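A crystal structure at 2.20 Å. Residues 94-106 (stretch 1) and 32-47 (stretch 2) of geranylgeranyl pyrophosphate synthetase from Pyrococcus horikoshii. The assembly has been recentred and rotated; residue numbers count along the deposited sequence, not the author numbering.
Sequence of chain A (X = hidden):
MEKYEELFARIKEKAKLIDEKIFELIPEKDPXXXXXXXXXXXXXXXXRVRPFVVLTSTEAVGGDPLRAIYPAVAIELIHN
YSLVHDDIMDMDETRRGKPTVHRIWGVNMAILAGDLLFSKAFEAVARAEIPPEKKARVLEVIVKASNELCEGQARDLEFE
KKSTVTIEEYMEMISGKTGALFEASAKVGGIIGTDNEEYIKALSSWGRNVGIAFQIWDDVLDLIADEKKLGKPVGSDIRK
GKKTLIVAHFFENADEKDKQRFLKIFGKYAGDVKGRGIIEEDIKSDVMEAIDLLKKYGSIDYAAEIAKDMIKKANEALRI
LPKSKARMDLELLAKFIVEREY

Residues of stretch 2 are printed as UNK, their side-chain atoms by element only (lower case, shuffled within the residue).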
# COMPACT_ATOMS: atom_id res chain seq x y z
N THR A 94 4.79 17.38 -12.44
CA THR A 94 4.27 16.66 -13.60
C THR A 94 5.18 15.52 -14.06
O THR A 94 6.32 15.70 -14.46
CB THR A 94 4.07 17.65 -14.75
OG1 THR A 94 5.35 17.98 -15.31
CG2 THR A 94 3.40 18.93 -14.23
N ARG A 95 4.63 14.29 -13.98
CA ARG A 95 5.26 13.15 -14.61
C ARG A 95 4.99 13.19 -16.11
O ARG A 95 3.97 13.67 -16.57
CB ARG A 95 4.65 11.88 -14.01
CG ARG A 95 5.51 10.64 -14.26
CD ARG A 95 5.30 9.57 -13.18
NE ARG A 95 5.98 9.95 -11.94
CZ ARG A 95 7.29 9.68 -11.85
NH1 ARG A 95 7.92 9.09 -12.85
NH2 ARG A 95 7.97 10.03 -10.75
N ARG A 96 5.99 12.72 -16.89
CA ARG A 96 5.81 12.81 -18.33
C ARG A 96 5.46 14.25 -18.72
O ARG A 96 6.01 15.21 -18.21
CB ARG A 96 4.66 11.88 -18.71
CG ARG A 96 5.06 10.85 -19.76
CD ARG A 96 6.06 9.82 -19.21
NE ARG A 96 5.38 8.56 -18.88
CZ ARG A 96 6.16 7.49 -18.65
NH1 ARG A 96 7.48 7.60 -18.71
NH2 ARG A 96 5.60 6.32 -18.33
N GLY A 97 4.54 14.36 -19.70
CA GLY A 97 4.08 15.69 -20.09
C GLY A 97 2.71 16.00 -19.48
O GLY A 97 1.94 16.79 -20.00
N LYS A 98 2.38 15.33 -18.37
CA LYS A 98 1.10 15.60 -17.74
C LYS A 98 1.25 15.78 -16.23
O LYS A 98 2.26 15.48 -15.63
CB LYS A 98 0.18 14.42 -18.06
CG LYS A 98 -0.17 14.36 -19.56
CD LYS A 98 -0.06 12.95 -20.16
CE LYS A 98 -0.78 12.84 -21.51
NZ LYS A 98 0.19 12.92 -22.61
N PRO A 99 0.19 16.38 -15.64
CA PRO A 99 0.13 16.57 -14.19
C PRO A 99 0.21 15.23 -13.43
O PRO A 99 -0.17 14.18 -13.94
CB PRO A 99 -1.19 17.26 -13.88
CG PRO A 99 -1.71 17.87 -15.18
CD PRO A 99 -0.99 16.95 -16.26
N THR A 100 0.74 15.28 -12.20
CA THR A 100 0.81 14.07 -11.38
C THR A 100 -0.56 13.70 -10.79
O THR A 100 -1.50 14.49 -10.77
CB THR A 100 1.83 14.27 -10.26
OG1 THR A 100 1.62 15.54 -9.65
CG2 THR A 100 3.25 14.22 -10.83
N VAL A 101 -0.66 12.43 -10.34
CA VAL A 101 -1.94 11.96 -9.82
C VAL A 101 -2.44 12.84 -8.68
O VAL A 101 -3.60 13.25 -8.62
CB VAL A 101 -1.76 10.53 -9.33
CG1 VAL A 101 -3.04 10.04 -8.66
CG2 VAL A 101 -1.42 9.62 -10.50
N HIS A 102 -1.60 13.17 -7.71
CA HIS A 102 -2.06 13.96 -6.57
C HIS A 102 -2.53 15.38 -6.93
O HIS A 102 -3.44 15.91 -6.30
CB HIS A 102 -0.98 13.99 -5.48
CG HIS A 102 0.21 14.83 -5.81
ND1 HIS A 102 1.36 14.31 -6.36
CD2 HIS A 102 0.42 16.16 -5.70
CE1 HIS A 102 2.22 15.28 -6.59
NE2 HIS A 102 1.68 16.42 -6.19
N ARG A 103 -1.93 15.98 -7.95
CA ARG A 103 -2.34 17.32 -8.35
C ARG A 103 -3.70 17.31 -9.04
O ARG A 103 -4.48 18.26 -8.89
CB ARG A 103 -1.31 17.95 -9.29
CG ARG A 103 0.01 18.29 -8.63
CD ARG A 103 0.84 19.15 -9.56
NE ARG A 103 0.08 20.33 -9.98
CZ ARG A 103 0.18 20.89 -11.18
NH1 ARG A 103 1.01 20.39 -12.09
NH2 ARG A 103 -0.56 21.95 -11.48
N ILE A 104 -4.00 16.25 -9.79
CA ILE A 104 -5.27 16.14 -10.48
C ILE A 104 -6.43 15.71 -9.59
O ILE A 104 -7.52 16.30 -9.64
CB ILE A 104 -5.21 15.11 -11.62
CG1 ILE A 104 -4.16 15.50 -12.66
CG2 ILE A 104 -6.57 14.99 -12.29
CD1 ILE A 104 -4.05 14.48 -13.80
N TRP A 105 -6.21 14.68 -8.78
CA TRP A 105 -7.25 14.15 -7.91
C TRP A 105 -7.07 14.49 -6.43
O TRP A 105 -7.93 14.19 -5.61
CB TRP A 105 -7.33 12.63 -8.11
CG TRP A 105 -7.87 12.25 -9.46
CD1 TRP A 105 -9.19 12.30 -9.85
CD2 TRP A 105 -7.13 11.81 -10.61
NE1 TRP A 105 -9.30 11.93 -11.17
CE2 TRP A 105 -8.06 11.63 -11.66
CE3 TRP A 105 -5.77 11.57 -10.85
CZ2 TRP A 105 -7.67 11.20 -12.94
CZ3 TRP A 105 -5.38 11.15 -12.12
CH2 TRP A 105 -6.33 10.97 -13.15
N GLY A 106 -5.96 15.12 -6.09
CA GLY A 106 -5.73 15.47 -4.70
C GLY A 106 -4.87 14.42 -4.03
O GLY A 106 -4.74 13.31 -4.54
N UNK A 32 -14.97 5.08 -10.36
CA UNK A 32 -14.15 5.48 -11.51
C UNK A 32 -13.02 6.45 -11.12
O UNK A 32 -11.87 6.30 -11.52
n UNK A 32 -18.71 3.83 -13.83
n UNK A 32 -17.24 4.76 -15.35
c UNK A 32 -15.53 5.19 -13.63
c UNK A 32 -15.07 6.15 -12.54
n UNK A 32 -18.64 3.03 -15.98
c UNK A 32 -16.83 5.67 -14.28
c UNK A 32 -18.19 3.86 -15.04
N UNK A 33 -13.40 7.49 -10.37
CA UNK A 33 -12.39 8.47 -9.96
C UNK A 33 -11.16 7.78 -9.36
O UNK A 33 -10.02 8.20 -9.53
c UNK A 33 -13.34 8.61 -7.64
c UNK A 33 -12.06 10.52 -8.60
c UNK A 33 -13.03 9.39 -8.92
N UNK A 34 -11.43 6.70 -8.61
CA UNK A 34 -10.33 5.92 -8.05
C UNK A 34 -9.61 5.13 -9.15
O UNK A 34 -8.39 5.00 -9.15
c UNK A 34 -10.55 2.81 -5.71
c UNK A 34 -10.92 4.95 -7.02
c UNK A 34 -9.91 3.90 -6.56
c UNK A 34 -8.79 4.51 -5.71
N UNK A 35 -10.41 4.56 -10.08
CA UNK A 35 -9.79 3.66 -11.05
C UNK A 35 -9.13 4.43 -12.21
O UNK A 35 -8.23 3.94 -12.88
c UNK A 35 -10.88 2.74 -11.60
c UNK A 35 -11.80 0.20 -8.96
c UNK A 35 -10.92 1.48 -10.81
c UNK A 35 -11.77 1.37 -9.71
c UNK A 35 -10.13 -0.76 -10.41
o UNK A 35 -11.01 -2.03 -8.57
c UNK A 35 -10.99 -0.86 -9.32
c UNK A 35 -10.11 0.41 -11.16
N UNK A 36 -9.59 5.67 -12.45
CA UNK A 36 -8.91 6.49 -13.45
C UNK A 36 -7.64 7.11 -12.86
O UNK A 36 -6.63 7.30 -13.53
c UNK A 36 -10.17 7.50 -15.40
o UNK A 36 -7.87 7.68 -15.87
o UNK A 36 -9.00 6.24 -17.01
c UNK A 36 -8.92 7.11 -16.15
c UNK A 36 -9.86 7.59 -13.90
N UNK A 37 -7.73 7.46 -11.57
CA UNK A 37 -6.55 7.95 -10.87
C UNK A 37 -5.46 6.88 -10.84
O UNK A 37 -4.30 7.14 -11.13
c UNK A 37 -6.96 8.30 -9.44
N UNK A 38 -5.89 5.65 -10.58
CA UNK A 38 -5.00 4.48 -10.62
C UNK A 38 -4.48 4.19 -12.04
O UNK A 38 -3.33 3.78 -12.22
c UNK A 38 -5.73 3.26 -10.09
N UNK A 39 -5.34 4.39 -13.04
CA UNK A 39 -4.98 4.15 -14.43
C UNK A 39 -4.10 5.25 -15.03
O UNK A 39 -3.41 5.01 -16.02
n UNK A 39 -8.80 3.02 -19.32
n UNK A 39 -8.55 3.23 -17.04
n UNK A 39 -8.58 1.14 -18.01
c UNK A 39 -8.65 2.46 -18.12
c UNK A 39 -8.36 2.72 -15.68
c UNK A 39 -6.24 4.03 -15.29
c UNK A 39 -6.88 2.65 -15.28
N UNK A 40 -4.12 6.43 -14.44
CA UNK A 40 -3.36 7.56 -14.97
C UNK A 40 -1.90 7.28 -15.36
O UNK A 40 -1.50 7.54 -16.50
c UNK A 40 -1.79 10.75 -14.24
c UNK A 40 -3.43 8.75 -14.00
n UNK A 40 -1.71 11.80 -15.13
c UNK A 40 -2.87 10.01 -14.58
c UNK A 40 -2.72 11.71 -15.98
n UNK A 40 -3.44 10.65 -15.67
N UNK A 41 -1.08 6.78 -14.44
CA UNK A 41 0.31 6.54 -14.82
C UNK A 41 0.47 5.37 -15.80
O UNK A 41 1.23 5.47 -16.76
c UNK A 41 1.20 6.34 -13.59
o UNK A 41 2.39 11.16 -10.81
c UNK A 41 1.19 8.87 -13.41
c UNK A 41 2.43 8.78 -10.93
c UNK A 41 1.48 10.05 -12.74
c UNK A 41 2.13 7.61 -11.61
c UNK A 41 2.10 10.00 -11.50
c UNK A 41 1.51 7.63 -12.86
N UNK A 42 -0.25 4.26 -15.57
CA UNK A 42 -0.15 3.11 -16.47
C UNK A 42 -0.52 3.49 -17.92
O UNK A 42 0.03 2.94 -18.87
c UNK A 42 -0.95 3.88 -14.33
c UNK A 42 -0.96 2.37 -14.40
c UNK A 42 -1.14 2.12 -15.86
N UNK A 43 -1.45 4.43 -18.06
CA UNK A 43 -1.95 4.94 -19.34
C UNK A 43 -0.97 5.91 -20.01
O UNK A 43 -1.08 6.26 -21.17
c UNK A 43 -3.28 5.67 -19.08
c UNK A 43 -4.63 4.10 -20.58
c UNK A 43 -5.81 5.56 -19.02
c UNK A 43 -4.51 4.77 -19.21
N UNK A 44 0.00 6.39 -19.21
CA UNK A 44 0.97 7.31 -19.78
C UNK A 44 1.79 6.64 -20.88
O UNK A 44 2.52 7.27 -21.64
c UNK A 44 1.88 7.80 -18.66
N UNK A 45 1.68 5.30 -20.93
CA UNK A 45 2.32 4.53 -21.99
C UNK A 45 3.77 4.17 -21.63
O UNK A 45 4.66 4.14 -22.48
N UNK A 46 4.00 3.92 -20.33
CA UNK A 46 5.33 3.48 -19.91
C UNK A 46 5.82 2.34 -20.80
O UNK A 46 5.05 1.61 -21.42
N UNK A 47 7.16 2.21 -20.89
CA UNK A 47 7.73 1.23 -21.81
C UNK A 47 7.72 -0.19 -21.23
O UNK A 47 7.97 -1.17 -21.92
n UNK A 47 11.67 4.81 -25.00
c UNK A 47 9.20 2.95 -22.95
c UNK A 47 10.62 3.37 -23.31
c UNK A 47 9.16 1.66 -22.13
c UNK A 47 10.68 4.78 -23.92
O HOH W 1 3.01 4.13 -18.02

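Position 32 carries three carbons, a nitrogen, then a carbon bearing two more nitrogens, a guanidinium out of reach of stretch 1: Arg32. At 33 one carbon bears two others, the beta-branched pattern, and the side chain touches Trp105: Val33, whose CG2 lies 3.6 Å from Trp105 CD1. Position 34 has four carbons forked at the second and points away, hence Leu34. Position 35 shows one carbon, then a six-carbon ring bearing an oxygen: Tyr35, also out of reach.

Position 36 has three carbons, the third holding two oxygens, and its backbone O is 3.7 Å from Trp105 CH2. This is Glu36. Position 37 has a single carbon, CB, 3.7 Å from Trp105 CD2: Ala37. The indole lies close to the backbone here: Ala37 CA is 3.6 Å from the centroid of the Trp105 six-membered ring, 10° off its normal, a CH-pi contact. Position 38, again one carbon, faces away as Ala38. At 39 a second guanidinium chain identifies Arg39, which turns from stretch 1 and forms a salt bridge within its own helix, Arg39 NE to Glu36 OE2 at 3.0 Å.

Position 40 bears one carbon and a five-membered ring of three carbons and two nitrogens, touching Pro99, Ile104 and Trp105, so it is His40. Its NE2 donates a hydrogen bond to Pro99 O (3.1 Å, 143°), Ile104 CD1 covers one ring face at 4.0 Å from the centroid, and the Trp105 edge approaches in an offset edge-to-face pair, planes at 73°. Position 41 repeats the oxygen-bearing six-membered ring, with Arg95 CD and Val101 CG2 over opposite faces, each 3.7 Å from the ring centroid: Tyr41. Val101 N donates a weak hydrogen bond to Tyr41 OH (3.3 Å).

At 42 three carbons close onto the backbone nitrogen, giving Pro42; at 43 a forked four-carbon chain gives Leu43. Neither touches stretch 1. Position 44 has one carbon, CB, 3.6 Å from Arg96 NE: Ala44. Positions 45 and 46 have no side-chain atoms, and Arg96 NH2 comes within 3.3 Å of the CA of 46: Gly45 and Gly46. Position 47, four carbons in a row ending in nitrogen, is Lys47, without contact.

The two helices run at 151°, their axes 10.3 Å apart at closest approach. Trp105 fills the hole among Val33, Glu36, Ala37 and His40, while Tyr41 is sandwiched between aliphatic groups. Two hydrogen bonds, one of them weak, cross between the stretches, which together bury 682 Å². Water 1 accepts from Gly46 N (2.5 Å) and, weakly, from Arg96 NH2 (3.4 Å), and donates to Tyr41 O (2.6 Å).

Stretch 2 (32-47) RVLYEAARHYPLAGGK
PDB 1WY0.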